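Local coordinates for protein cleavage stimulation factor 77 (Encephalitozoon cuniculi, PDB 2UY1) that probably binds mRNA and, as a homodimeric cleavage stimulation factor subunit built of helical repeats, probably serves in pre-mRNA 3'-end processing, at residues Gln77-Trp82 and Phe200-Tyr204; Tyr216-Ser220 and Lys231-Val236. All coordinates share one frame. Residue numbers count along the deposited sequence, not the author numbering.

Overall arrangement
Both contacts belong to the all-helical repeat architecture of the Suf family, and their centres lie about 17 Å apart. Contact 1 is long-range: it brings residues 77-82, at the C-terminal side of helix 69-78, onto helix 193-208, across 117 intervening residues. Contact 2 is local, pairing the consecutive helices 213-225 and 229-242. Helix 193-208 is the bridge, because it precedes helix 213-225 directly in the chain and packs against it: CB of His-202 lies 3.2 Å from CD1 of Tyr-219, and the rings of these residues meet with planes about 15° apart. Neither contact involves the other subunit of the dimer, so both describe packing within one chain.

Contact 1 of 2, residues Gln77-Trp82 and Phe200-Tyr204; sequences QFENYW and FIHNY
Phe-200 is the apolar centre, on a helical turn (200-204) that packs against residues 77-82, where helix 69-78 gives way to a turn. Its CB points toward them, and a type I turn from Phe-78 to Tyr-81 (Tyr-81 N to Phe-78 O, 3.2 Å) brings the CA atoms of Asn-80 and Phe-200 to 6.9 Å. With chi1 t, the Phe-200 ring receives the backbone of Asn-80 and Tyr-81 over one face; its CZ lies 3.3 Å from Tyr-81 CB and its CE1 3.9 Å from Phe-78 CD1. Two edge-to-face pairs, both measured to the six-membered ring of Trp-82 (chi1 35°, p), extend this into an aromatic cluster: the edge of Phe-200 meets the Trp-82 face, offset (centroids 5.4 Å, planes 73°), and the Trp-82 edge meets the face of Tyr-204 (chi1 t; 5.4 Å, 84°). Ile-201 CG1 lies 3.7 Å from Trp-82 CZ3; both residues rest on Leu-178, so the cluster joins residues 77-82 to helices 173-184 and 193-208. At the polar edge, Tyr-81 OH and Tyr-204 OH share a weak 2.9 Å hydrogen bond, and water 1 accepts from Trp-82 NE1 (3.1 Å) and lies 2.5 Å from Tyr-204 OH. Cohesion is thus chiefly aromatic, with a small polar network joining ring ends.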
loop_
_atom_site.group_PDB
_atom_site.type_symbol
_atom_site.label_atom_id
_atom_site.label_comp_id
_atom_site.label_asym_id
_atom_site.label_seq_id
_atom_site.Cartn_x
_atom_site.Cartn_y
_atom_site.Cartn_z
ATOM N N GLN B 77 -34.422 -37.901 -14.851
ATOM C CA GLN B 77 -33.290 -36.983 -14.985
ATOM C C GLN B 77 -33.606 -35.544 -14.582
ATOM O O GLN B 77 -32.812 -34.927 -13.871
ATOM C CB GLN B 77 -32.755 -36.978 -16.412
ATOM C CG GLN B 77 -31.318 -36.506 -16.474
ATOM C CD GLN B 77 -30.334 -37.650 -16.430
ATOM O OE1 GLN B 77 -30.626 -38.714 -15.879
ATOM N NE2 GLN B 77 -29.180 -37.462 -17.064
ATOM N N PHE B 78 -34.764 -35.026 -15.029
ATOM C CA PHE B 78 -35.089 -33.629 -14.884
ATOM C C PHE B 78 -36.235 -33.284 -13.924
ATOM O O PHE B 78 -36.809 -32.205 -14.039
ATOM C CB PHE B 78 -35.330 -32.997 -16.259
ATOM C CG PHE B 78 -34.127 -33.073 -17.183
ATOM C CD1 PHE B 78 -33.156 -32.053 -17.182
ATOM C CD2 PHE B 78 -33.956 -34.153 -18.032
ATOM C CE1 PHE B 78 -32.054 -32.104 -18.022
ATOM C CE2 PHE B 78 -32.864 -34.201 -18.877
ATOM C CZ PHE B 78 -31.893 -33.167 -18.848
ATOM N N GLU B 79 -36.575 -34.170 -12.987
ATOM C CA GLU B 79 -37.706 -33.917 -12.057
ATOM C C GLU B 79 -37.453 -32.737 -11.088
ATOM O O GLU B 79 -38.390 -32.101 -10.600
ATOM C CB GLU B 79 -38.093 -35.176 -11.251
ATOM C CG GLU B 79 -37.005 -35.675 -10.248
ATOM C CD GLU B 79 -37.384 -36.954 -9.550
ATOM O OE1 GLU B 79 -36.482 -37.792 -9.266
ATOM O OE2 GLU B 79 -38.596 -37.136 -9.287
ATOM N N ASN B 80 -36.186 -32.468 -10.797
ATOM C CA ASN B 80 -35.831 -31.416 -9.831
ATOM C C ASN B 80 -35.607 -30.071 -10.516
ATOM O O ASN B 80 -35.323 -29.080 -9.836
ATOM C CB ASN B 80 -34.568 -31.833 -9.063
ATOM C CG ASN B 80 -34.865 -32.759 -7.913
ATOM O OD1 ASN B 80 -35.412 -32.331 -6.901
ATOM N ND2 ASN B 80 -34.472 -34.023 -8.035
ATOM N N TYR B 81 -35.732 -30.060 -11.854
ATOM C CA TYR B 81 -35.408 -28.910 -12.713
ATOM C C TYR B 81 -36.444 -27.811 -12.724
ATOM O O TYR B 81 -37.650 -28.076 -12.875
ATOM C CB TYR B 81 -35.180 -29.398 -14.139
ATOM C CG TYR B 81 -34.681 -28.402 -15.166
ATOM C CD1 TYR B 81 -33.727 -27.419 -14.862
ATOM C CD2 TYR B 81 -35.117 -28.504 -16.478
ATOM C CE1 TYR B 81 -33.276 -26.534 -15.841
ATOM C CE2 TYR B 81 -34.668 -27.655 -17.438
ATOM C CZ TYR B 81 -33.749 -26.679 -17.127
ATOM O OH TYR B 81 -33.340 -25.882 -18.157
ATOM N N TRP B 82 -35.956 -26.577 -12.602
ATOM C CA TRP B 82 -36.764 -25.360 -12.562
ATOM C C TRP B 82 -37.371 -25.005 -13.904
ATOM O O TRP B 82 -38.046 -24.016 -14.011
ATOM C CB TRP B 82 -35.925 -24.155 -12.081
ATOM C CG TRP B 82 -34.456 -24.220 -12.574
ATOM C CD1 TRP B 82 -33.930 -23.635 -13.690
ATOM C CD2 TRP B 82 -33.382 -24.973 -11.965
ATOM N NE1 TRP B 82 -32.584 -23.948 -13.802
ATOM C CE2 TRP B 82 -32.225 -24.775 -12.767
ATOM C CE3 TRP B 82 -33.287 -25.793 -10.819
ATOM C CZ2 TRP B 82 -30.988 -25.369 -12.459
ATOM C CZ3 TRP B 82 -32.067 -26.377 -10.518
ATOM C CH2 TRP B 82 -30.924 -26.159 -11.338
ATOM N N PHE B 200 -28.523 -33.460 -9.169
ATOM C CA PHE B 200 -29.071 -32.841 -10.380
ATOM C C PHE B 200 -28.487 -31.457 -10.579
ATOM O O PHE B 200 -28.053 -31.112 -11.684
ATOM C CB PHE B 200 -30.611 -32.732 -10.356
ATOM C CG PHE B 200 -31.134 -31.798 -11.384
ATOM C CD1 PHE B 200 -31.326 -32.227 -12.693
ATOM C CD2 PHE B 200 -31.358 -30.479 -11.081
ATOM C CE1 PHE B 200 -31.758 -31.348 -13.654
ATOM C CE2 PHE B 200 -31.801 -29.571 -12.051
ATOM C CZ PHE B 200 -32.013 -30.005 -13.323
ATOM N N ILE B 201 -28.535 -30.647 -9.516
ATOM C CA ILE B 201 -28.088 -29.255 -9.589
ATOM C C ILE B 201 -26.620 -29.192 -10.018
ATOM O O ILE B 201 -26.302 -28.470 -10.947
ATOM C CB ILE B 201 -28.418 -28.474 -8.240
ATOM C CG1 ILE B 201 -29.942 -28.196 -8.158
ATOM C CG2 ILE B 201 -27.585 -27.218 -8.071
ATOM C CD1 ILE B 201 -30.416 -27.385 -6.924
ATOM N N HIS B 202 -25.739 -29.967 -9.377
ATOM C CA HIS B 202 -24.302 -29.963 -9.711
ATOM C C HIS B 202 -24.029 -30.501 -11.140
ATOM O O HIS B 202 -23.212 -29.947 -11.877
ATOM C CB HIS B 202 -23.493 -30.812 -8.721
ATOM C CG HIS B 202 -23.284 -30.167 -7.379
ATOM N ND1 HIS B 202 -24.096 -30.424 -6.289
ATOM C CD2 HIS B 202 -22.343 -29.287 -6.950
ATOM C CE1 HIS B 202 -23.694 -29.694 -5.258
ATOM N NE2 HIS B 202 -22.625 -29.005 -5.628
ATOM N N ASN B 203 -24.716 -31.565 -11.534
ATOM C CA ASN B 203 -24.545 -32.089 -12.903
ATOM C C ASN B 203 -25.066 -31.139 -13.959
ATOM O O ASN B 203 -24.404 -30.925 -14.981
ATOM C CB ASN B 203 -25.231 -33.431 -13.058
ATOM C CG ASN B 203 -24.412 -34.546 -12.524
ATOM O OD1 ASN B 203 -24.794 -35.201 -11.550
ATOM N ND2 ASN B 203 -23.255 -34.767 -13.128
ATOM N N TYR B 204 -26.260 -30.587 -13.740
ATOM C CA TYR B 204 -26.807 -29.578 -14.666
ATOM C C TYR B 204 -25.817 -28.410 -14.754
ATOM O O TYR B 204 -25.557 -27.928 -15.825
ATOM C CB TYR B 204 -28.162 -29.055 -14.192
ATOM C CG TYR B 204 -28.772 -28.007 -15.096
ATOM C CD1 TYR B 204 -29.527 -28.403 -16.222
ATOM C CD2 TYR B 204 -28.616 -26.647 -14.853
ATOM C CE1 TYR B 204 -30.092 -27.484 -17.071
ATOM C CE2 TYR B 204 -29.202 -25.705 -15.730
ATOM C CZ TYR B 204 -29.939 -26.158 -16.840
ATOM O OH TYR B 204 -30.562 -25.312 -17.745
HETATM O O HOH W 1 -31.399 -23.297 -16.562
#

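Contact 2 of 2, residues Tyr216-Ser220 and Lys231-Val236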
loop_
_atom_site.group_PDB
_atom_site.type_symbol
_atom_site.label_atom_id
_atom_site.label_comp_id
_atom_site.label_asym_id
_atom_site.label_seq_id
_atom_site.Cartn_x
_atom_site.Cartn_y
_atom_site.Cartn_z
ATOM N N TYR B 216 -16.418 -28.105 -11.322
ATOM C CA TYR B 216 -15.935 -29.449 -10.987
ATOM C C TYR B 216 -15.466 -29.453 -9.553
ATOM O O TYR B 216 -15.696 -30.425 -8.840
ATOM C CB TYR B 216 -14.809 -29.881 -11.949
ATOM C CG TYR B 216 -15.276 -29.918 -13.377
ATOM C CD1 TYR B 216 -15.819 -31.090 -13.929
ATOM C CD2 TYR B 216 -15.261 -28.753 -14.172
ATOM C CE1 TYR B 216 -16.320 -31.115 -15.267
ATOM C CE2 TYR B 216 -15.750 -28.772 -15.484
ATOM C CZ TYR B 216 -16.270 -29.947 -16.011
ATOM O OH TYR B 216 -16.717 -29.975 -17.318
ATOM N N PHE B 217 -14.795 -28.386 -9.127
ATOM C CA PHE B 217 -14.404 -28.261 -7.704
ATOM C C PHE B 217 -15.655 -28.190 -6.786
ATOM O O PHE B 217 -15.633 -28.766 -5.708
ATOM C CB PHE B 217 -13.465 -27.056 -7.479
ATOM C CG PHE B 217 -13.274 -26.670 -5.986
ATOM C CD1 PHE B 217 -12.205 -27.170 -5.265
ATOM C CD2 PHE B 217 -14.210 -25.818 -5.325
ATOM C CE1 PHE B 217 -12.011 -26.797 -3.899
ATOM C CE2 PHE B 217 -14.079 -25.473 -3.965
ATOM C CZ PHE B 217 -12.985 -25.985 -3.230
ATOM N N PHE B 218 -16.711 -27.455 -7.195
ATOM C CA PHE B 218 -17.946 -27.350 -6.377
ATOM C C PHE B 218 -18.552 -28.734 -6.071
ATOM O O PHE B 218 -18.824 -29.080 -4.913
ATOM C CB PHE B 218 -19.073 -26.572 -7.070
ATOM C CG PHE B 218 -18.795 -25.115 -7.356
ATOM C CD1 PHE B 218 -17.817 -24.369 -6.675
ATOM C CD2 PHE B 218 -19.603 -24.461 -8.274
ATOM C CE1 PHE B 218 -17.603 -22.998 -6.963
ATOM C CE2 PHE B 218 -19.405 -23.113 -8.549
ATOM C CZ PHE B 218 -18.393 -22.389 -7.905
ATOM N N TYR B 219 -18.758 -29.517 -7.126
ATOM C CA TYR B 219 -19.284 -30.896 -7.023
ATOM C C TYR B 219 -18.344 -31.828 -6.299
ATOM O O TYR B 219 -18.774 -32.621 -5.444
ATOM C CB TYR B 219 -19.612 -31.455 -8.421
ATOM C CG TYR B 219 -20.574 -32.644 -8.439
ATOM C CD1 TYR B 219 -21.459 -32.863 -7.391
ATOM C CD2 TYR B 219 -20.671 -33.473 -9.551
ATOM C CE1 TYR B 219 -22.381 -33.896 -7.420
ATOM C CE2 TYR B 219 -21.557 -34.554 -9.582
ATOM C CZ TYR B 219 -22.407 -34.755 -8.542
ATOM O OH TYR B 219 -23.289 -35.822 -8.573
ATOM N N SER B 220 -17.060 -31.778 -6.633
ATOM C CA SER B 220 -16.083 -32.606 -5.931
ATOM C C SER B 220 -16.208 -32.402 -4.406
ATOM O O SER B 220 -16.243 -33.372 -3.625
ATOM C CB SER B 220 -14.667 -32.242 -6.418
ATOM O OG SER B 220 -13.663 -32.886 -5.619
ATOM N N LYS B 231 -16.389 -40.914 -6.211
ATOM C CA LYS B 231 -17.154 -40.200 -7.253
ATOM C C LYS B 231 -16.553 -38.815 -7.499
ATOM O O LYS B 231 -16.458 -38.382 -8.635
ATOM C CB LYS B 231 -18.663 -40.134 -6.921
ATOM C CG LYS B 231 -19.568 -39.646 -8.078
ATOM C CD LYS B 231 -21.089 -39.884 -7.823
ATOM C CE LYS B 231 -21.984 -38.937 -8.661
ATOM N NZ LYS B 231 -21.439 -38.510 -10.058
ATOM N N ALA B 232 -16.095 -38.142 -6.441
ATOM C CA ALA B 232 -15.452 -36.821 -6.599
ATOM C C ALA B 232 -14.222 -36.872 -7.517
ATOM O O ALA B 232 -14.020 -35.967 -8.346
ATOM C CB ALA B 232 -15.067 -36.239 -5.231
ATOM N N LYS B 233 -13.396 -37.922 -7.356
ATOM C CA LYS B 233 -12.118 -38.052 -8.099
ATOM C C LYS B 233 -12.376 -38.192 -9.569
ATOM O O LYS B 233 -11.633 -37.693 -10.398
ATOM C CB LYS B 233 -11.320 -39.279 -7.616
ATOM C CG LYS B 233 -9.906 -39.439 -8.268
ATOM C CD LYS B 233 -9.010 -40.335 -7.398
ATOM C CE LYS B 233 -7.592 -40.510 -7.928
ATOM N NZ LYS B 233 -6.586 -40.981 -6.854
ATOM N N LYS B 234 -13.461 -38.881 -9.889
ATOM C CA LYS B 234 -13.855 -39.081 -11.255
ATOM C C LYS B 234 -14.339 -37.780 -11.877
ATOM O O LYS B 234 -14.008 -37.498 -13.034
ATOM C CB LYS B 234 -14.890 -40.227 -11.368
ATOM C CG LYS B 234 -14.224 -41.625 -11.379
ATOM C CD LYS B 234 -14.482 -42.485 -10.130
ATOM C CE LYS B 234 -14.423 -44.009 -10.457
ATOM N NZ LYS B 234 -14.210 -44.897 -9.227
ATOM N N VAL B 235 -15.095 -36.986 -11.099
ATOM C CA VAL B 235 -15.585 -35.629 -11.537
ATOM C C VAL B 235 -14.391 -34.683 -11.857
ATOM O O VAL B 235 -14.459 -33.897 -12.796
ATOM C CB VAL B 235 -16.517 -34.946 -10.465
ATOM C CG1 VAL B 235 -16.902 -33.514 -10.873
ATOM C CG2 VAL B 235 -17.786 -35.750 -10.224
ATOM N N VAL B 236 -13.318 -34.785 -11.069
ATOM C CA VAL B 236 -12.119 -33.952 -11.248
ATOM C C VAL B 236 -11.341 -34.352 -12.485
ATOM O O VAL B 236 -10.924 -33.475 -13.265
ATOM C CB VAL B 236 -11.162 -33.960 -10.050
ATOM C CG1 VAL B 236 -9.945 -33.082 -10.353
ATOM C CG2 VAL B 236 -11.859 -33.453 -8.795
#
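Segments 216-220 and 231-236 are helical and run antiparallel, their axes at 175° and 8.8 Å apart at closest approach, as in the A and B helices of a HAT (half-a-TPR) repeat. The register is tightest at Ser-220 and Ala-232, whose CA atoms are 4.3 Å apart; Tyr-216 and Val-236 follow at 5.9 Å. Small residues permit this approach: Ala-232 CB sits 3.5 Å from Ser-220 O, and Ser-220 OG is 3.7 Å from Val-236 CG2. Val-235 points toward the partner helix and touches both tyrosines, with CG2 3.7 Å from Tyr-219 CD2 and CG1 4.0 Å from Tyr-216 CD1, which comes closer still, 3.3 Å, to Val-235 O. At the exposed margin, Lys-231 CE lies 3.4 Å from Tyr-219 OH. No hydrogen bond crosses the pair; Tyr-216 OH bonds to Phe-210 O in the preceding linker. The bonds of Tyr-219 to His-199 and Ser-220 to Tyr-251 join the hairpin to helix 193-208 before it and helix 247-255 after it.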